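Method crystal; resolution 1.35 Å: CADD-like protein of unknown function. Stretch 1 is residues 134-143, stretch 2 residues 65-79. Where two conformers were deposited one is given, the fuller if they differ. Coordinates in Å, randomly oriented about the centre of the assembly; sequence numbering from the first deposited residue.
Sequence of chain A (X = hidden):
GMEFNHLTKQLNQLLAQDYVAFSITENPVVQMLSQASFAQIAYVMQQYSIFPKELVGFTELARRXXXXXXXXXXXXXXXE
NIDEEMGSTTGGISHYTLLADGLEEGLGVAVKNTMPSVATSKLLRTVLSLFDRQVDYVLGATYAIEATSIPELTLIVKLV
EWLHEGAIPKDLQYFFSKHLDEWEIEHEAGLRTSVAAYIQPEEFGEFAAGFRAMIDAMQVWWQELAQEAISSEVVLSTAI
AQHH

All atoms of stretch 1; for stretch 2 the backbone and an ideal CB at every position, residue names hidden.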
# COMPACT_ATOMS: atom_id res chain seq x y z
N GLN A 134 -20.21 3.21 0.47
CA GLN A 134 -20.83 2.85 -0.83
C GLN A 134 -19.78 2.60 -1.91
O GLN A 134 -18.63 3.01 -1.79
CB GLN A 134 -21.86 3.92 -1.29
CG GLN A 134 -21.29 5.11 -2.12
CD GLN A 134 -22.35 6.10 -2.68
OE1 GLN A 134 -23.20 6.62 -1.95
NE2 GLN A 134 -22.26 6.39 -3.99
N VAL A 135 -20.18 1.92 -2.97
CA VAL A 135 -19.26 1.40 -3.97
C VAL A 135 -18.32 2.45 -4.56
O VAL A 135 -17.13 2.18 -4.74
CB VAL A 135 -20.01 0.63 -5.09
CG1 VAL A 135 -20.99 1.55 -5.85
CG2 VAL A 135 -19.04 -0.06 -6.04
N ASP A 136 -18.83 3.64 -4.86
CA ASP A 136 -17.98 4.65 -5.50
C ASP A 136 -16.82 5.08 -4.60
O ASP A 136 -15.69 5.19 -5.05
CB ASP A 136 -18.82 5.84 -5.96
CG ASP A 136 -19.99 5.42 -6.82
OD1 ASP A 136 -21.04 5.03 -6.24
OD2 ASP A 136 -19.85 5.44 -8.07
N TYR A 137 -17.13 5.29 -3.34
CA TYR A 137 -16.15 5.69 -2.34
C TYR A 137 -15.16 4.58 -2.13
O TYR A 137 -13.95 4.81 -2.07
CB TYR A 137 -16.87 6.00 -1.05
CG TYR A 137 -16.06 6.61 0.06
CD1 TYR A 137 -15.28 5.83 0.91
CD2 TYR A 137 -16.10 7.99 0.31
CE1 TYR A 137 -14.59 6.37 1.95
CE2 TYR A 137 -15.41 8.54 1.36
CZ TYR A 137 -14.65 7.73 2.18
OH TYR A 137 -13.97 8.28 3.25
N VAL A 138 -15.67 3.35 -2.00
CA VAL A 138 -14.79 2.19 -1.77
C VAL A 138 -13.83 2.00 -2.94
O VAL A 138 -12.65 1.69 -2.75
CB VAL A 138 -15.60 0.91 -1.50
CG1 VAL A 138 -14.68 -0.32 -1.44
CG2 VAL A 138 -16.38 1.08 -0.20
N LEU A 139 -14.32 2.15 -4.17
CA LEU A 139 -13.44 2.00 -5.32
C LEU A 139 -12.43 3.14 -5.43
O LEU A 139 -11.36 2.93 -5.96
CB LEU A 139 -14.24 1.81 -6.62
CG LEU A 139 -14.41 0.34 -7.02
CD1 LEU A 139 -13.08 -0.29 -7.40
CD2 LEU A 139 -15.08 -0.48 -5.93
N GLY A 140 -12.78 4.33 -4.93
CA GLY A 140 -11.79 5.39 -4.83
C GLY A 140 -10.64 5.01 -3.90
O GLY A 140 -9.48 5.24 -4.21
N ALA A 141 -10.99 4.49 -2.73
CA ALA A 141 -9.96 4.02 -1.80
C ALA A 141 -9.13 2.89 -2.42
O ALA A 141 -7.91 2.79 -2.21
CB ALA A 141 -10.59 3.58 -0.50
N THR A 142 -9.80 2.01 -3.17
CA THR A 142 -9.12 0.92 -3.82
C THR A 142 -8.18 1.44 -4.92
O THR A 142 -7.06 0.97 -5.08
CB THR A 142 -10.15 -0.08 -4.39
OG1 THR A 142 -11.02 -0.51 -3.35
CG2 THR A 142 -9.48 -1.31 -5.03
N TYR A 143 -8.63 2.45 -5.66
CA TYR A 143 -7.77 3.06 -6.66
C TYR A 143 -6.56 3.74 -6.01
O TYR A 143 -5.49 3.76 -6.58
CB TYR A 143 -8.58 4.02 -7.55
CG TYR A 143 -7.77 4.57 -8.69
CD1 TYR A 143 -7.28 3.72 -9.66
CD2 TYR A 143 -7.42 5.90 -8.76
CE1 TYR A 143 -6.48 4.19 -10.69
CE2 TYR A 143 -6.61 6.37 -9.78
CZ TYR A 143 -6.14 5.51 -10.73
OH TYR A 143 -5.35 6.00 -11.75
N UNK A 65 -18.32 -5.20 -2.90
CA UNK A 65 -19.06 -3.95 -3.11
C UNK A 65 -19.36 -3.77 -4.60
O UNK A 65 -20.47 -3.37 -4.98
CB UNK A 65 -18.27 -2.75 -2.57
N UNK A 66 -18.39 -4.03 -5.45
CA UNK A 66 -18.57 -3.89 -6.89
C UNK A 66 -19.65 -4.85 -7.38
O UNK A 66 -20.55 -4.46 -8.12
CB UNK A 66 -17.25 -4.14 -7.63
N UNK A 67 -19.56 -6.11 -6.98
CA UNK A 67 -20.61 -7.09 -7.36
C UNK A 67 -21.98 -6.63 -6.91
O UNK A 67 -22.97 -6.71 -7.68
CB UNK A 67 -20.31 -8.47 -6.76
N UNK A 68 -22.06 -6.16 -5.67
CA UNK A 68 -23.33 -5.72 -5.09
C UNK A 68 -24.00 -4.60 -5.86
O UNK A 68 -25.23 -4.51 -5.88
CB UNK A 68 -23.11 -5.27 -3.65
N UNK A 69 -23.19 -3.77 -6.49
CA UNK A 69 -23.65 -2.62 -7.29
C UNK A 69 -23.85 -2.97 -8.76
O UNK A 69 -24.25 -2.10 -9.55
CB UNK A 69 -22.65 -1.47 -7.18
N UNK A 70 -23.56 -4.20 -9.14
CA UNK A 70 -23.63 -4.63 -10.55
C UNK A 70 -22.45 -4.19 -11.39
O UNK A 70 -22.51 -4.24 -12.62
CB UNK A 70 -24.91 -4.09 -11.19
N UNK A 71 -21.35 -3.77 -10.74
CA UNK A 71 -20.14 -3.40 -11.46
C UNK A 71 -19.32 -4.65 -11.77
O UNK A 71 -18.23 -4.86 -11.25
CB UNK A 71 -19.31 -2.40 -10.65
N UNK A 72 -19.84 -5.50 -12.65
CA UNK A 72 -19.28 -6.83 -12.81
C UNK A 72 -17.86 -6.83 -13.37
O UNK A 72 -17.01 -7.62 -12.93
CB UNK A 72 -20.19 -7.66 -13.72
N UNK A 73 -17.60 -5.95 -14.33
CA UNK A 73 -16.26 -5.83 -14.89
C UNK A 73 -15.22 -5.42 -13.86
O UNK A 73 -14.07 -5.83 -13.94
CB UNK A 73 -16.27 -4.82 -16.04
N UNK A 74 -15.64 -4.58 -12.92
CA UNK A 74 -14.76 -4.14 -11.84
C UNK A 74 -14.50 -5.30 -10.88
O UNK A 74 -13.36 -5.55 -10.48
CB UNK A 74 -15.37 -2.95 -11.09
N UNK A 75 -15.55 -6.04 -10.52
CA UNK A 75 -15.38 -7.22 -9.67
C UNK A 75 -14.41 -8.19 -10.32
O UNK A 75 -13.59 -8.80 -9.65
CB UNK A 75 -16.72 -7.90 -9.41
N UNK A 76 -14.49 -8.36 -11.65
CA UNK A 76 -13.59 -9.26 -12.33
C UNK A 76 -12.14 -8.78 -12.25
O UNK A 76 -11.24 -9.56 -11.98
CB UNK A 76 -14.02 -9.42 -13.79
N UNK A 77 -11.92 -7.49 -12.49
CA UNK A 77 -10.58 -6.92 -12.40
C UNK A 77 -10.02 -7.09 -10.98
O UNK A 77 -8.86 -7.44 -10.80
CB UNK A 77 -10.60 -5.44 -12.79
N UNK A 78 -10.87 -6.87 -9.98
CA UNK A 78 -10.42 -7.01 -8.59
C UNK A 78 -10.10 -8.46 -8.25
O UNK A 78 -9.14 -8.73 -7.54
CB UNK A 78 -11.48 -6.48 -7.63
N UNK A 79 -10.87 -9.40 -8.79
CA UNK A 79 -10.51 -10.80 -8.63
C UNK A 79 -9.15 -11.13 -9.22
O UNK A 79 -8.35 -11.85 -8.61
CB UNK A 79 -11.58 -11.69 -9.27

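Position 65 lies in helix, its CA 5.4 Å from the CA of Val135, and its CB direction points toward stretch 1. The ideal CB sits 4.5 Å from both Val135 CG2 and Val138 CG1, so an aliphatic stem would suit, whether it ends in a methyl or runs on to a polar tip. The residue is Lys65. Its CG lies 4.3 Å from Val138 CG2, and its amine hydrogen-bonds a residue just outside the stretch.

At 66 the CB points sideways, and the ideal CB of 66 is 4.6 Å from Leu139 CD2; a small apolar group fits easily. Ala66 is deposited, and Val135 CG2 rests 4.0 Å from its CA. Position 67 points away and stretch 1 sets no rule; it is Leu67. At 68 no atom of stretch 1 lies within 5.5 Å of the ideal CB, so many residues would serve; it is Gly68.

Position 69 aims its CB straight at a methyl, with Val135 CG1 3.7 Å from the ideal CB. A short apolar side chain is the simplest answer, and Ala69 CB makes that contact with Val135 CG1 at 3.7 Å.

The backbone at 70 has phi 79°, which by itself favours glycine, with asparagine a usual second choice. Gly70 closes a Schellman motif: its N bonds to Leu67 O at 3.0 Å, and the N of 71 reaches back to Ala66 O at 2.8 Å.

Position 71, the N-cap of the next helix, points toward stretch 1, yet its ideal CB is 5.2 Å from Val135 CG2. That gap, bordered by Val135, Leu139 and the carboxylate of Asp136, invites a long apolar or aromatic side chain. Trp71 takes it. Val135 CG2 lies over one face of the indole, 3.8 Å from the centroid of the six-membered ring and 11° off its normal, a CH-pi contact. Asp136 OD2 meets the ring edge, 3.3 Å from Trp71 CH2, where the carbon-bound hydrogens carry slight positive charge. Leu139 CG packs 4.0 Å from Trp71 CZ3.

Positions 72 and 73 are out of reach; they are Asn72 and Gly73. At 74 the CB again points toward stretch 1, 5.1 Å from Leu139 CD1, room for a branched aliphatic. Val74 CG1 comes within 3.6 Å of Leu139 CD1.

Positions 75, 76 and 77 are out of reach: Ala75, Gln76 and Glu77. Position 78 points toward stretch 1 across a wider gap, so a longer apolar chain is needed. Leu78 spans it, CD2 lying 3.8 Å from Thr142 CG2 and CD1 4.2 Å from Leu139 CD1. Position 79, out of reach, is Gln79.

Stretch 2, residues 65-79: KALGAGWNGVAQELQ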
# COMPACT_ATOMS: atom_id res chain seq x y z
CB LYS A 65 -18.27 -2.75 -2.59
CG LYS A 65 -18.25 -2.64 -1.09
CD LYS A 65 -19.53 -2.03 -0.51
CE LYS A 65 -19.51 -2.10 1.00
NZ LYS A 65 -20.68 -1.37 1.60
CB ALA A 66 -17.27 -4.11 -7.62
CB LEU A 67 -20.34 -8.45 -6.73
CG LEU A 67 -19.23 -9.28 -7.34
CD1 LEU A 67 -19.05 -10.55 -6.52
CD2 LEU A 67 -19.47 -9.63 -8.83
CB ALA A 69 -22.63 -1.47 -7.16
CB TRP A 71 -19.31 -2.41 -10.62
CG TRP A 71 -19.92 -1.06 -10.40
CD1 TRP A 71 -21.23 -0.68 -10.55
CD2 TRP A 71 -19.22 0.10 -9.95
NE1 TRP A 71 -21.38 0.65 -10.23
CE2 TRP A 71 -20.16 1.15 -9.86
CE3 TRP A 71 -17.89 0.36 -9.61
CZ2 TRP A 71 -19.80 2.43 -9.46
CZ3 TRP A 71 -17.53 1.64 -9.21
CH2 TRP A 71 -18.49 2.65 -9.13
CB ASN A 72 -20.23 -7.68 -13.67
CG ASN A 72 -21.56 -7.89 -13.01
OD1 ASN A 72 -21.63 -8.23 -11.83
ND2 ASN A 72 -22.63 -7.71 -13.76
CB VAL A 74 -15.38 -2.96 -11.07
CG1 VAL A 74 -14.50 -2.57 -9.86
CG2 VAL A 74 -15.57 -1.75 -11.99
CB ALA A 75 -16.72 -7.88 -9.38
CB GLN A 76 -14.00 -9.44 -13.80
CG GLN A 76 -13.10 -10.40 -14.58
CD GLN A 76 -13.04 -11.77 -13.95
OE1 GLN A 76 -14.07 -12.36 -13.64
NE2 GLN A 76 -11.83 -12.28 -13.73
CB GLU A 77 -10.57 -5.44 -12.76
CG GLU A 77 -9.20 -4.81 -12.83
CD GLU A 77 -8.36 -5.31 -14.02
OE1 GLU A 77 -8.93 -5.84 -14.99
OE2 GLU A 77 -7.12 -5.16 -13.96
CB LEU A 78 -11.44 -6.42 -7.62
CG LEU A 78 -11.56 -4.91 -7.72
CD1 LEU A 78 -12.73 -4.43 -6.88
CD2 LEU A 78 -10.26 -4.21 -7.33
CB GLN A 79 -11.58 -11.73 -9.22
CG GLN A 79 -11.30 -13.20 -8.96
CD GLN A 79 -11.42 -13.57 -7.50
OE1 GLN A 79 -10.42 -13.91 -6.84
NE2 GLN A 79 -12.62 -13.47 -6.96
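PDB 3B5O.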